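Local coordinates for GTPase subunit of restriction endonuclease (Thermococcus gammatolerans, PDB 6P0F), which is the GTPase subunit of a McrBC-type restriction endonuclease, whose N-terminal YTH-type domain probably binds DNA and recognises its target site, at residues N3-I8 against E161-V166. Residues are numbered along the deposited sequence; the frame is centred on the assembly and turned at random.
Sequences NQLFII and ERMSGV. With SO4 (sulfate ion), chain C.
Leu5 and Met163, the latter present as selenomethionine, lie alongside one another, running opposite ways, and carry most of this contact between the start of strand 5-11 and helix 160-174. The tight part is the selenomethionine end. CG lies anti to the backbone N (chi1 178°), and the later bend at chi3 turns CE in over the strand backbone. There Met163 CE comes 3.6 Å from Leu5 CB and only 3.1 Å from Leu5 N, a buried amide with no hydrogen-bond partner in the model. Met163 SE rests 3.6 Å from the carbonyl oxygen Asn3 O. Methionine suits this place because its flexible end can turn in against the backbone of residues 3-5, while branched Leu5 supplies the apolar flank; Val158 touches both side chains. Toward Val166 the fit is looser, with Leu5 CD2 and Val166 CG2 4.4 Å apart.

The polar side lies on Arg162, which does not touch residues 3-8. Its chain runs extended from CG to NE, and at the guanidinium edge NE donates to sulfate O2 at 2.7 Å; Arg162 NH2 lies a doubtfully short 2.5 Å from the same O2. The ion probably came from the crystallisation liquor. NH1 meanwhile donates to Leu145 O, so an alanine here would probably leave that oxygen without this donor and the sulfate without NE. No hydrogen bond joins 161-166 to 3-8, so their hold is apolar fit, backed just beyond by a hydrogen bond from Asn3 ND2 to Tyr167 OH.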
loop_
_atom_site.group_PDB
_atom_site.type_symbol
_atom_site.label_atom_id
_atom_site.label_comp_id
_atom_site.label_asym_id
_atom_site.label_seq_id
_atom_site.Cartn_x
_atom_site.Cartn_y
_atom_site.Cartn_z
ATOM N N ASN A 3 2.403 -14.925 6.851
ATOM C CA ASN A 3 2.221 -13.836 5.905
ATOM C C ASN A 3 3.359 -12.840 6.076
ATOM O O ASN A 3 4.244 -12.999 6.921
ATOM C CB ASN A 3 0.865 -13.164 6.097
ATOM C CG ASN A 3 0.480 -13.053 7.555
ATOM O OD1 ASN A 3 1.226 -12.496 8.354
ATOM N ND2 ASN A 3 -0.684 -13.605 7.920
ATOM N N GLN A 4 3.353 -11.830 5.219
ATOM C CA GLN A 4 4.431 -10.871 5.130
ATOM C C GLN A 4 3.914 -9.475 5.444
ATOM O O GLN A 4 2.732 -9.176 5.308
ATOM C CB GLN A 4 5.069 -10.925 3.746
ATOM C CG GLN A 4 5.645 -12.301 3.426
ATOM C CD GLN A 4 6.080 -12.465 2.003
ATOM O OE1 GLN A 4 7.200 -12.907 1.738
ATOM N NE2 GLN A 4 5.207 -12.111 1.060
ATOM N N LEU A 5 4.833 -8.624 5.890
ATOM C CA LEU A 5 4.555 -7.227 6.174
ATOM C C LEU A 5 5.483 -6.383 5.313
ATOM O O LEU A 5 6.706 -6.580 5.329
ATOM C CB LEU A 5 4.746 -6.899 7.652
ATOM C CG LEU A 5 4.681 -5.431 8.083
ATOM C CD1 LEU A 5 3.272 -4.891 7.723
ATOM C CD2 LEU A 5 5.001 -5.276 9.567
ATOM N N PHE A 6 4.902 -5.466 4.535
ATOM C CA PHE A 6 5.643 -4.560 3.678
ATOM C C PHE A 6 5.395 -3.120 4.103
ATOM O O PHE A 6 4.354 -2.808 4.686
ATOM C CB PHE A 6 5.235 -4.732 2.216
ATOM C CG PHE A 6 5.474 -6.100 1.697
ATOM C CD1 PHE A 6 6.730 -6.471 1.252
ATOM C CD2 PHE A 6 4.454 -7.036 1.681
ATOM C CE1 PHE A 6 6.970 -7.751 0.783
ATOM C CE2 PHE A 6 4.690 -8.318 1.188
ATOM C CZ PHE A 6 5.974 -8.674 0.766
ATOM N N ILE A 7 6.382 -2.256 3.829
ATOM C CA ILE A 7 6.253 -0.809 4.005
ATOM C C ILE A 7 6.353 -0.155 2.636
ATOM O O ILE A 7 7.300 -0.407 1.877
ATOM C CB ILE A 7 7.331 -0.232 4.936
ATOM C CG1 ILE A 7 7.165 -0.767 6.344
ATOM C CG2 ILE A 7 7.284 1.302 4.921
ATOM C CD1 ILE A 7 8.430 -0.587 7.172
ATOM N N ILE A 8 5.374 0.680 2.305
ATOM C CA ILE A 8 5.406 1.440 1.060
ATOM C C ILE A 8 5.366 2.909 1.412
ATOM O O ILE A 8 4.453 3.385 2.085
ATOM C CB ILE A 8 4.263 1.039 0.130
ATOM C CG1 ILE A 8 4.466 -0.406 -0.315
ATOM C CG2 ILE A 8 4.204 1.979 -1.088
ATOM C CD1 ILE A 8 3.256 -0.949 -1.113
ATOM N N GLU A 161 11.687 -11.399 12.208
ATOM C CA GLU A 161 12.143 -11.162 13.571
ATOM C C GLU A 161 11.717 -9.787 14.067
ATOM O O GLU A 161 11.537 -9.592 15.280
ATOM C CB GLU A 161 13.656 -11.365 13.633
ATOM C CG GLU A 161 14.456 -10.601 12.592
ATOM C CD GLU A 161 14.678 -11.372 11.292
ATOM O OE1 GLU A 161 13.865 -12.278 10.984
ATOM O OE2 GLU A 161 15.660 -11.049 10.574
ATOM N N ARG A 162 11.509 -8.834 13.149
ATOM C CA ARG A 162 10.927 -7.558 13.527
ATOM C C ARG A 162 9.409 -7.574 13.513
ATOM O O ARG A 162 8.772 -6.957 14.379
ATOM C CB ARG A 162 11.308 -6.448 12.555
ATOM C CG ARG A 162 12.632 -6.112 12.451
ATOM C CD ARG A 162 12.675 -4.934 11.514
ATOM N NE ARG A 162 14.050 -4.779 11.222
ATOM C CZ ARG A 162 14.868 -4.032 11.942
ATOM N NH1 ARG A 162 14.400 -3.364 12.989
ATOM N NH2 ARG A 162 16.127 -3.959 11.603
HETATM N N MSE A 163 8.830 -8.174 12.463
HETATM C CA MSE A 163 7.372 -8.215 12.255
HETATM C C MSE A 163 6.759 -8.873 13.472
HETATM O O MSE A 163 5.727 -8.427 13.985
HETATM C CB MSE A 163 7.006 -8.968 10.966
HETATM C CG MSE A 163 5.546 -9.075 10.725
HETATM SE SE MSE A 163 5.255 -10.439 9.299
HETATM C CE MSE A 163 6.662 -9.955 7.986
ATOM N N SER A 164 7.439 -9.907 13.975
ATOM C CA SER A 164 6.911 -10.648 15.119
ATOM C C SER A 164 6.675 -9.758 16.326
ATOM O O SER A 164 5.717 -9.974 17.078
ATOM C CB SER A 164 7.868 -11.757 15.504
ATOM O OG SER A 164 7.411 -12.499 16.614
ATOM N N GLY A 165 7.497 -8.726 16.517
ATOM C CA GLY A 165 7.308 -7.851 17.652
ATOM C C GLY A 165 6.034 -7.054 17.602
ATOM O O GLY A 165 5.522 -6.640 18.645
ATOM N N VAL A 166 5.475 -6.824 16.401
ATOM C CA VAL A 166 4.287 -6.015 16.254
ATOM C C VAL A 166 3.110 -6.763 15.659
ATOM O O VAL A 166 2.027 -6.196 15.495
ATOM C CB VAL A 166 4.565 -4.749 15.409
ATOM C CG1 VAL A 166 5.684 -3.936 16.045
ATOM C CG2 VAL A 166 4.905 -5.148 13.989
HETATM S S SO4 C . 16.665 -5.884 8.340
HETATM O O1 SO4 C . 15.574 -5.756 7.355
HETATM O O2 SO4 C . 16.097 -5.580 9.643
HETATM O O3 SO4 C . 17.248 -7.232 8.328
HETATM O O4 SO4 C . 17.767 -4.999 8.040
#